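Local coordinates for protein AA9 family lytic polysaccharide monooxygenase cel61B (Hypocrea jecorina, PDB 2VTC) that oxidatively cleaves glycosidic bonds in crystalline and amorphous polysaccharides such as cellulose at a copper centre, using O2 or H2O2 as cosubstrate, at residues A[24-29]-A[197-202]; A[106-111]-A[191-196]; A[161-166]-A[176-181]. All coordinates share one frame; numbering follows the deposited sequence.

Contact 1 of 3, residues A[24-29]-A[197-202]. With NAG (2-acetamido-2-deoxy-beta-D-glucopyranose), chain C.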
# COMPACT_ATOMS: atom_id res chain seq x y z
N GLN A 24 7.11 5.14 6.81
CA GLN A 24 7.39 5.57 8.19
C GLN A 24 6.59 6.79 8.61
O GLN A 24 6.41 7.05 9.82
CB GLN A 24 8.89 5.82 8.38
CG GLN A 24 9.72 4.58 8.29
CD GLN A 24 11.03 4.67 9.07
OE1 GLN A 24 11.50 3.69 9.65
NE2 GLN A 24 11.64 5.85 9.08
N ASN A 25 6.15 7.55 7.62
CA ASN A 25 5.35 8.73 7.80
C ASN A 25 4.79 9.14 6.44
O ASN A 25 5.10 8.51 5.41
CB ASN A 25 6.13 9.87 8.49
CG ASN A 25 7.47 10.20 7.81
OD1 ASN A 25 7.50 10.70 6.69
ND2 ASN A 25 8.58 9.96 8.54
N PHE A 26 3.92 10.13 6.46
CA PHE A 26 3.25 10.57 5.25
C PHE A 26 2.71 11.97 5.48
O PHE A 26 2.52 12.39 6.64
CB PHE A 26 2.15 9.57 4.82
CG PHE A 26 1.06 9.34 5.86
CD1 PHE A 26 -0.16 10.00 5.75
CD2 PHE A 26 1.27 8.47 6.94
CE1 PHE A 26 -1.18 9.79 6.72
CE2 PHE A 26 0.27 8.26 7.91
CZ PHE A 26 -0.96 8.92 7.79
N THR A 27 2.49 12.69 4.38
CA THR A 27 1.92 14.03 4.43
C THR A 27 0.56 14.06 3.76
O THR A 27 0.29 13.32 2.81
CB THR A 27 2.83 15.12 3.78
OG1 THR A 27 3.00 14.87 2.38
CG2 THR A 27 4.16 15.20 4.49
N ILE A 28 -0.31 14.91 4.30
CA ILE A 28 -1.59 15.20 3.68
C ILE A 28 -1.65 16.71 3.45
O ILE A 28 -1.53 17.48 4.41
CB ILE A 28 -2.77 14.73 4.58
CG1 ILE A 28 -2.71 13.21 4.80
CG2 ILE A 28 -4.10 15.14 3.95
CD1 ILE A 28 -3.57 12.70 5.96
N ASN A 29 -1.83 17.12 2.20
CA ASN A 29 -1.68 18.54 1.81
C ASN A 29 -0.49 19.20 2.51
O ASN A 29 -0.60 20.31 3.06
CB ASN A 29 -2.99 19.31 2.05
CG ASN A 29 -4.18 18.64 1.41
OD1 ASN A 29 -4.16 18.32 0.22
ND2 ASN A 29 -5.22 18.43 2.20
N GLN A 197 1.30 -1.58 2.65
CA GLN A 197 1.33 -0.77 3.86
C GLN A 197 -0.02 -0.07 4.02
O GLN A 197 -0.46 0.63 3.10
CB GLN A 197 2.44 0.27 3.76
CG GLN A 197 3.84 -0.39 3.76
CD GLN A 197 4.26 -0.82 5.15
OE1 GLN A 197 4.08 -1.97 5.56
NE2 GLN A 197 4.84 0.10 5.88
N CYS A 198 -0.65 -0.26 5.18
CA CYS A 198 -1.95 0.36 5.44
C CYS A 198 -1.89 1.54 6.40
O CYS A 198 -1.14 1.52 7.40
CB CYS A 198 -2.92 -0.71 5.96
SG CYS A 198 -3.33 -1.96 4.77
N VAL A 199 -2.70 2.56 6.11
CA VAL A 199 -2.84 3.75 6.98
C VAL A 199 -4.33 4.12 7.15
O VAL A 199 -5.09 4.06 6.19
CB VAL A 199 -2.04 4.98 6.46
CG1 VAL A 199 -0.54 4.64 6.33
CG2 VAL A 199 -2.59 5.47 5.13
N ASN A 200 -4.74 4.46 8.37
CA ASN A 200 -6.12 4.93 8.62
C ASN A 200 -6.19 6.39 8.22
O ASN A 200 -5.46 7.21 8.79
CB ASN A 200 -6.46 4.81 10.12
CG ASN A 200 -6.50 3.38 10.62
OD1 ASN A 200 -6.76 2.43 9.88
ND2 ASN A 200 -6.25 3.23 11.93
N ILE A 201 -7.01 6.71 7.24
CA ILE A 201 -7.29 8.10 6.89
C ILE A 201 -8.79 8.33 6.68
O ILE A 201 -9.39 7.86 5.70
CB ILE A 201 -6.51 8.59 5.63
CG1 ILE A 201 -5.01 8.32 5.74
CG2 ILE A 201 -6.77 10.10 5.44
CD1 ILE A 201 -4.26 8.51 4.39
N ALA A 202 -9.40 9.05 7.60
CA ALA A 202 -10.79 9.42 7.42
C ALA A 202 -10.86 10.52 6.37
O ALA A 202 -9.91 11.32 6.24
CB ALA A 202 -11.40 9.87 8.74
C1 NAG C . 9.88 10.21 7.95
C2 NAG C . 10.85 10.71 9.03
C3 NAG C . 12.29 10.89 8.50
C4 NAG C . 12.77 9.70 7.65
C5 NAG C . 11.64 9.19 6.73
C6 NAG C . 11.98 7.92 5.96
C7 NAG C . 10.27 12.07 10.98
C8 NAG C . 9.93 13.44 11.48
N2 NAG C . 10.40 11.94 9.65
O3 NAG C . 13.17 11.12 9.58
O4 NAG C . 13.89 10.05 6.85
O5 NAG C . 10.43 8.99 7.46
O6 NAG C . 12.57 6.94 6.77
O7 NAG C . 10.43 11.14 11.77
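F26 and I28 on strand 24-28 face V199 and I201 on strand 197-202, the two strand axes passing 10.0 Å apart at a crossing angle of -43°, a face-to-face packing of two sheets with no backbone pairing. F26 lies opposite V199, and I28 opposite I201. CG of F26 sits between its backbone N and carbonyl carbon (chi1 59°), which sends the ring into the interior between the sheets so that its two flanks serve different partners. On one flank, F26 CE2 lies 4.0 Å from V199 CG1; on the other, F26 CE1 lies 4.1 Å from I201 CD1. Both methyls approach the ring obliquely. I201 also meets I28, two residues on from F26, with I201 CG2 4.2 Å from I28 CD1. In each of these pairs the side chains slide past one another instead of meeting end to end, and all four residues are buried.

The outward side of strand 24-28 carries a glycan. N25 ND2 is joined to NAG C1 by a covalent bond of 1.4 Å, and the extended chain of Q24 runs alongside the sugar, bringing Q24 NE2 to 2.7 Å from NAG O6. With an alanine at Q24, the sugar's O6 would probably lose this polar neighbour and its C6 arm become freer to turn, and Q22 NE2 would lose the acceptor Q24 OE1.

Strand 22-28 pairs with strands 31-34 and 96-102 in the four-stranded antiparallel sheet, whereas strand 193-204 lies between strands 89-92 and 172-182 in the larger mixed sheet of the AA9 beta-sandwich. A89 of strand 89-92 touches F26 and I28, and A91 touches I28 and I201. I97 and F176 also touch I201. On its other side, strand 193-204 is tied down by N200, hydrogen-bonded to W56 and I87, and by the C198-C78 disulfide.

Contact 2 of 3, residues A[106-111]-A[191-196]. With NI (nickel (II) ion), chain E.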
# COMPACT_ATOMS: atom_id res chain seq x y z
N TRP A 106 15.09 3.21 -1.18
CA TRP A 106 14.41 2.02 -1.70
C TRP A 106 15.32 1.19 -2.66
O TRP A 106 15.83 1.75 -3.64
CB TRP A 106 13.07 2.38 -2.36
CG TRP A 106 12.30 1.19 -2.87
CD1 TRP A 106 12.06 0.88 -4.18
CD2 TRP A 106 11.65 0.17 -2.10
NE1 TRP A 106 11.32 -0.27 -4.27
CE2 TRP A 106 11.06 -0.73 -3.01
CE3 TRP A 106 11.51 -0.06 -0.72
CZ2 TRP A 106 10.33 -1.87 -2.60
CZ3 TRP A 106 10.79 -1.20 -0.31
CH2 TRP A 106 10.22 -2.09 -1.24
N PRO A 107 15.56 -0.10 -2.34
CA PRO A 107 16.49 -1.00 -3.08
C PRO A 107 16.22 -1.45 -4.54
O PRO A 107 17.02 -2.22 -5.06
CB PRO A 107 16.76 -2.14 -2.11
CG PRO A 107 15.56 -2.17 -1.24
CD PRO A 107 15.03 -0.76 -1.13
N HIS A 108 15.06 -1.20 -5.14
CA HIS A 108 14.26 -2.22 -5.85
C HIS A 108 13.74 -1.38 -7.03
O HIS A 108 12.69 -0.74 -6.93
CB HIS A 108 13.10 -2.88 -5.11
CG HIS A 108 13.54 -3.91 -4.12
ND1 HIS A 108 14.63 -4.74 -4.33
CD2 HIS A 108 13.04 -4.23 -2.90
CE1 HIS A 108 14.78 -5.52 -3.27
NE2 HIS A 108 13.83 -5.23 -2.40
N PRO A 109 14.52 -1.29 -8.13
CA PRO A 109 14.15 -0.39 -9.23
C PRO A 109 13.16 -0.97 -10.24
O PRO A 109 12.68 -0.23 -11.11
CB PRO A 109 15.51 -0.13 -9.92
CG PRO A 109 16.21 -1.43 -9.78
CD PRO A 109 15.83 -1.94 -8.38
N TYR A 110 12.84 -2.25 -10.11
CA TYR A 110 11.91 -2.94 -11.01
C TYR A 110 10.53 -3.17 -10.37
O TYR A 110 10.44 -3.80 -9.32
CB TYR A 110 12.45 -4.30 -11.41
CG TYR A 110 13.75 -4.30 -12.22
CD1 TYR A 110 13.71 -4.23 -13.61
CD2 TYR A 110 14.99 -4.37 -11.58
CE1 TYR A 110 14.89 -4.25 -14.36
CE2 TYR A 110 16.18 -4.38 -12.33
CZ TYR A 110 16.11 -4.31 -13.71
OH TYR A 110 17.27 -4.32 -14.46
N GLY A 111 9.48 -2.71 -11.04
CA GLY A 111 8.12 -3.06 -10.63
C GLY A 111 7.15 -1.91 -10.52
O GLY A 111 7.54 -0.73 -10.37
N GLY A 191 8.17 -15.53 -7.19
CA GLY A 191 9.26 -14.55 -7.16
C GLY A 191 8.92 -13.09 -6.89
O GLY A 191 9.73 -12.36 -6.33
N MET A 192 7.71 -12.67 -7.31
CA MET A 192 7.21 -11.31 -7.03
C MET A 192 7.25 -11.02 -5.53
O MET A 192 6.92 -11.90 -4.72
CB MET A 192 5.77 -11.17 -7.55
CG MET A 192 5.19 -9.77 -7.39
SD MET A 192 6.13 -8.41 -8.17
CE MET A 192 5.40 -8.47 -9.81
N GLN A 193 7.68 -9.82 -5.16
CA GLN A 193 7.72 -9.44 -3.74
C GLN A 193 6.72 -8.31 -3.50
O GLN A 193 6.93 -7.21 -3.98
CB GLN A 193 9.11 -8.98 -3.29
CG GLN A 193 10.19 -10.06 -3.44
CD GLN A 193 11.61 -9.60 -3.14
OE1 GLN A 193 12.54 -10.44 -3.15
NE2 GLN A 193 11.82 -8.33 -2.89
N ASN A 194 5.69 -8.55 -2.65
CA ASN A 194 4.68 -7.51 -2.37
C ASN A 194 4.98 -6.78 -1.06
O ASN A 194 5.22 -7.44 -0.02
CB ASN A 194 3.25 -8.10 -2.29
CG ASN A 194 2.69 -8.54 -3.63
OD1 ASN A 194 1.53 -8.21 -3.98
ND2 ASN A 194 3.42 -9.36 -4.35
N TYR A 195 4.92 -5.46 -1.08
CA TYR A 195 5.16 -4.64 0.12
C TYR A 195 3.93 -3.75 0.41
O TYR A 195 3.98 -2.56 0.16
CB TYR A 195 6.41 -3.74 -0.02
CG TYR A 195 7.72 -4.49 -0.26
CD1 TYR A 195 8.62 -4.70 0.80
CD2 TYR A 195 8.05 -4.99 -1.53
CE1 TYR A 195 9.83 -5.42 0.59
CE2 TYR A 195 9.26 -5.70 -1.75
CZ TYR A 195 10.14 -5.90 -0.69
OH TYR A 195 11.33 -6.59 -0.92
N PRO A 196 2.83 -4.35 0.94
CA PRO A 196 1.65 -3.53 1.27
C PRO A 196 1.79 -2.80 2.61
O PRO A 196 2.35 -3.35 3.57
CB PRO A 196 0.52 -4.56 1.34
CG PRO A 196 1.16 -5.82 1.80
CD PRO A 196 2.58 -5.78 1.17
NI NI E . 13.61 -5.68 -0.40
O HOH W 1 15.72 -5.64 -0.03
O HOH W 2 13.47 -6.85 -0.71
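W106, its CG anti to the backbone N (chi1 -178°), extends its indole across to Y195, which has CG anti to its carbonyl carbon (chi1 -60°) and so turns a face of the phenol ring to the indole. The result is a T-shaped pair with the planes at 86°. W106 CH2 stands 3.4 Å above the plane of the Y195 ring and over its centre, while the other end of the indole is held by a hydrogen bond from W106 NE1 to Q151.

The phenol oxygen and the imidazole of H108 converge on the bound metal. H108 NE2 binds the nickel ion at 2.1 Å, and Y195 OH lies farther from the nickel ion, at 2.5 Å. These two ligand atoms, H108 NE2 and Y195 OH, are 3.2 Å apart because they share the metal, not a hydrogen bond. P107 CG covers the centre of one H108 face, and H184 stacks on the imidazole. The extended chain of Q193 brings its amide obliquely up to the H108 ring, Q193 NE2 lying 3.7 Å from H108 NE2; Q193 and H184 probably bind O2, as in related enzymes.

H20 completes the protein ligands with its backbone N and ND1. Together with H108 this forms the histidine brace of AA9 lytic polysaccharide monooxygenases, with Y195 as axial ligand and nickel occupying the catalytic copper site in this crystal.

Contact 3 of 3, residues A[161-166]-A[176-181]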
# COMPACT_ATOMS: atom_id res chain seq x y z
N TRP A 161 6.02 8.85 -2.71
CA TRP A 161 5.02 8.59 -3.75
C TRP A 161 3.72 9.35 -3.47
O TRP A 161 3.16 9.24 -2.37
CB TRP A 161 4.73 7.09 -3.92
CG TRP A 161 4.13 6.82 -5.26
CD1 TRP A 161 2.82 6.60 -5.57
CD2 TRP A 161 4.85 6.79 -6.51
NE1 TRP A 161 2.67 6.44 -6.94
CE2 TRP A 161 3.90 6.55 -7.53
CE3 TRP A 161 6.20 6.96 -6.85
CZ2 TRP A 161 4.27 6.47 -8.88
CZ3 TRP A 161 6.56 6.87 -8.19
CH2 TRP A 161 5.60 6.62 -9.19
N THR A 162 3.24 10.09 -4.47
CA THR A 162 2.03 10.91 -4.34
C THR A 162 0.81 10.14 -4.84
O THR A 162 0.82 9.59 -5.95
CB THR A 162 2.16 12.24 -5.13
OG1 THR A 162 3.17 13.06 -4.52
CG2 THR A 162 0.83 13.02 -5.13
N VAL A 163 -0.23 10.12 -4.00
CA VAL A 163 -1.51 9.50 -4.34
C VAL A 163 -2.63 10.50 -4.04
O VAL A 163 -2.75 10.95 -2.90
CB VAL A 163 -1.75 8.18 -3.54
CG1 VAL A 163 -3.09 7.58 -3.88
CG2 VAL A 163 -0.65 7.17 -3.86
N LYS A 164 -3.44 10.81 -5.04
CA LYS A 164 -4.62 11.65 -4.88
C LYS A 164 -5.84 10.88 -4.35
O LYS A 164 -6.21 9.84 -4.90
CB LYS A 164 -4.99 12.32 -6.21
CG LYS A 164 -6.02 13.45 -6.06
CD LYS A 164 -6.39 14.07 -7.41
CE LYS A 164 -7.38 15.21 -7.24
NZ LYS A 164 -6.83 16.33 -6.38
N ILE A 165 -6.44 11.40 -3.27
CA ILE A 165 -7.75 10.91 -2.79
C ILE A 165 -8.80 11.44 -3.78
O ILE A 165 -8.91 12.65 -3.94
CB ILE A 165 -8.05 11.40 -1.35
CG1 ILE A 165 -6.97 10.91 -0.38
CG2 ILE A 165 -9.43 10.91 -0.88
CD1 ILE A 165 -7.09 11.51 1.02
N PRO A 166 -9.56 10.55 -4.46
CA PRO A 166 -10.56 10.97 -5.45
C PRO A 166 -11.48 12.06 -4.90
O PRO A 166 -11.94 11.98 -3.74
CB PRO A 166 -11.34 9.68 -5.72
CG PRO A 166 -10.32 8.60 -5.51
CD PRO A 166 -9.51 9.07 -4.34
N PHE A 176 -6.24 3.19 3.63
CA PHE A 176 -5.51 3.25 2.35
C PHE A 176 -4.39 2.21 2.36
O PHE A 176 -3.63 2.14 3.33
CB PHE A 176 -4.95 4.65 2.13
CG PHE A 176 -5.99 5.65 1.78
CD1 PHE A 176 -6.23 6.01 0.47
CD2 PHE A 176 -6.80 6.17 2.79
CE1 PHE A 176 -7.22 6.94 0.14
CE2 PHE A 176 -7.83 7.08 2.48
CZ PHE A 176 -8.04 7.47 1.15
N ARG A 177 -4.33 1.39 1.31
CA ARG A 177 -3.37 0.30 1.22
C ARG A 177 -2.45 0.60 0.04
O ARG A 177 -2.87 0.48 -1.11
CB ARG A 177 -4.10 -1.04 1.04
CG ARG A 177 -3.25 -2.30 0.87
CD ARG A 177 -4.17 -3.47 0.53
NE ARG A 177 -3.38 -4.70 0.40
CZ ARG A 177 -2.68 -5.01 -0.70
NH1 ARG A 177 -2.70 -4.21 -1.79
NH2 ARG A 177 -1.95 -6.14 -0.70
N HIS A 178 -1.22 1.03 0.38
CA HIS A 178 -0.22 1.50 -0.58
C HIS A 178 0.81 0.37 -0.78
O HIS A 178 1.34 -0.15 0.22
CB HIS A 178 0.44 2.76 -0.02
CG HIS A 178 1.55 3.31 -0.87
ND1 HIS A 178 1.37 3.69 -2.19
CD2 HIS A 178 2.85 3.56 -0.58
CE1 HIS A 178 2.52 4.14 -2.67
NE2 HIS A 178 3.43 4.07 -1.72
N GLU A 179 1.09 -0.03 -2.03
CA GLU A 179 1.83 -1.28 -2.24
C GLU A 179 2.85 -1.22 -3.37
O GLU A 179 2.51 -0.83 -4.48
CB GLU A 179 0.85 -2.41 -2.51
CG GLU A 179 1.48 -3.80 -2.66
CD GLU A 179 0.41 -4.85 -2.89
OE1 GLU A 179 -0.60 -4.54 -3.60
OE2 GLU A 179 0.55 -6.00 -2.37
N LEU A 180 4.07 -1.67 -3.08
CA LEU A 180 5.11 -1.80 -4.10
C LEU A 180 5.21 -3.27 -4.45
O LEU A 180 5.29 -4.13 -3.56
CB LEU A 180 6.46 -1.30 -3.58
CG LEU A 180 6.48 0.05 -2.87
CD1 LEU A 180 7.89 0.44 -2.38
CD2 LEU A 180 5.92 1.15 -3.69
N LEU A 181 5.21 -3.57 -5.75
CA LEU A 181 5.38 -4.97 -6.17
C LEU A 181 6.75 -5.07 -6.84
O LEU A 181 6.86 -4.83 -8.05
CB LEU A 181 4.29 -5.41 -7.14
CG LEU A 181 2.87 -5.53 -6.54
CD1 LEU A 181 2.22 -4.15 -6.54
CD2 LEU A 181 2.06 -6.50 -7.35
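H178 reaches from strand 176-181 to W161 and V163 on strand 161-164. Its CB points at the opposing segment, and CG continues the same way, anti to the backbone N (chi1 177°), carrying the imidazole toward strand 161-164. ND1 passes V163, with V163 CG2 4.4 Å from H178 ND1, and shares a hydrogen bond with T115 OG1. At the tip, H178 CE1 comes 3.8 Å from W161 CD1, which lies at the imidazole edge near its plane, and W161 CB is also close, 3.9 Å from H178 CE1. H178 NE2 is 4.0 Å from W161 CB and takes part in a hydrogen bond with W101 NE1. Both ring nitrogens of this buried histidine are therefore satisfied, which fixes the rotation of the ring, and F99 stacks on it. The five-membered ring of W161 is tilted only 24° from the imidazole, but the two are slid apart and barely overlap.

Farther along, I165 meets the tip of the F176 ring, I165 CG1 lying 3.9 Å from F176 CZ. On the other face of strand 176-181, R177 grips E179 end-on, R177 NH1 donating to E179 OE1 at 2.8 Å and R177 NH2 to E179 OE2 at 3.0 Å. The guanidinium approaches from above the carboxylate plane. Y221 adds a hydrogen bond to E179 OE1, and the backbone oxygens of I76 and V77 accept from R177.

Strand 160-164 is an outermost strand of the antiparallel sheet, bonded to strand 96-102, while strand 172-182 runs between strands 113-119 and 193-204 in the mixed sheet. The contact thus joins the two layers of the beta-sandwich, with I137 of strand 133-143 touching both V163 and F176 and I113 and T115 of strand 113-119 lining the interior beside W161 and V163.

How the contacts relate
Contacts 1 and 3 join the two sheets of the sandwich side by side, their centres 9 Å apart, and strands 172-182 and 193-204 pair antiparallel between them. Probable backbone hydrogen bonds link Q197 N to H178 O (2.8 Å) and V199 O to F176 N (2.9 Å). The same strand pair runs on to contact 2, where Y195 N probably bonds to L180 O (2.8 Å). L180 also packs against the W106 indole. The centre of contact 2, at the metal site, lies about 15 Å from that of contact 3 and about 20 Å from that of contact 1. The H178 side chain is about 8 Å from that of the metal ligand Y195.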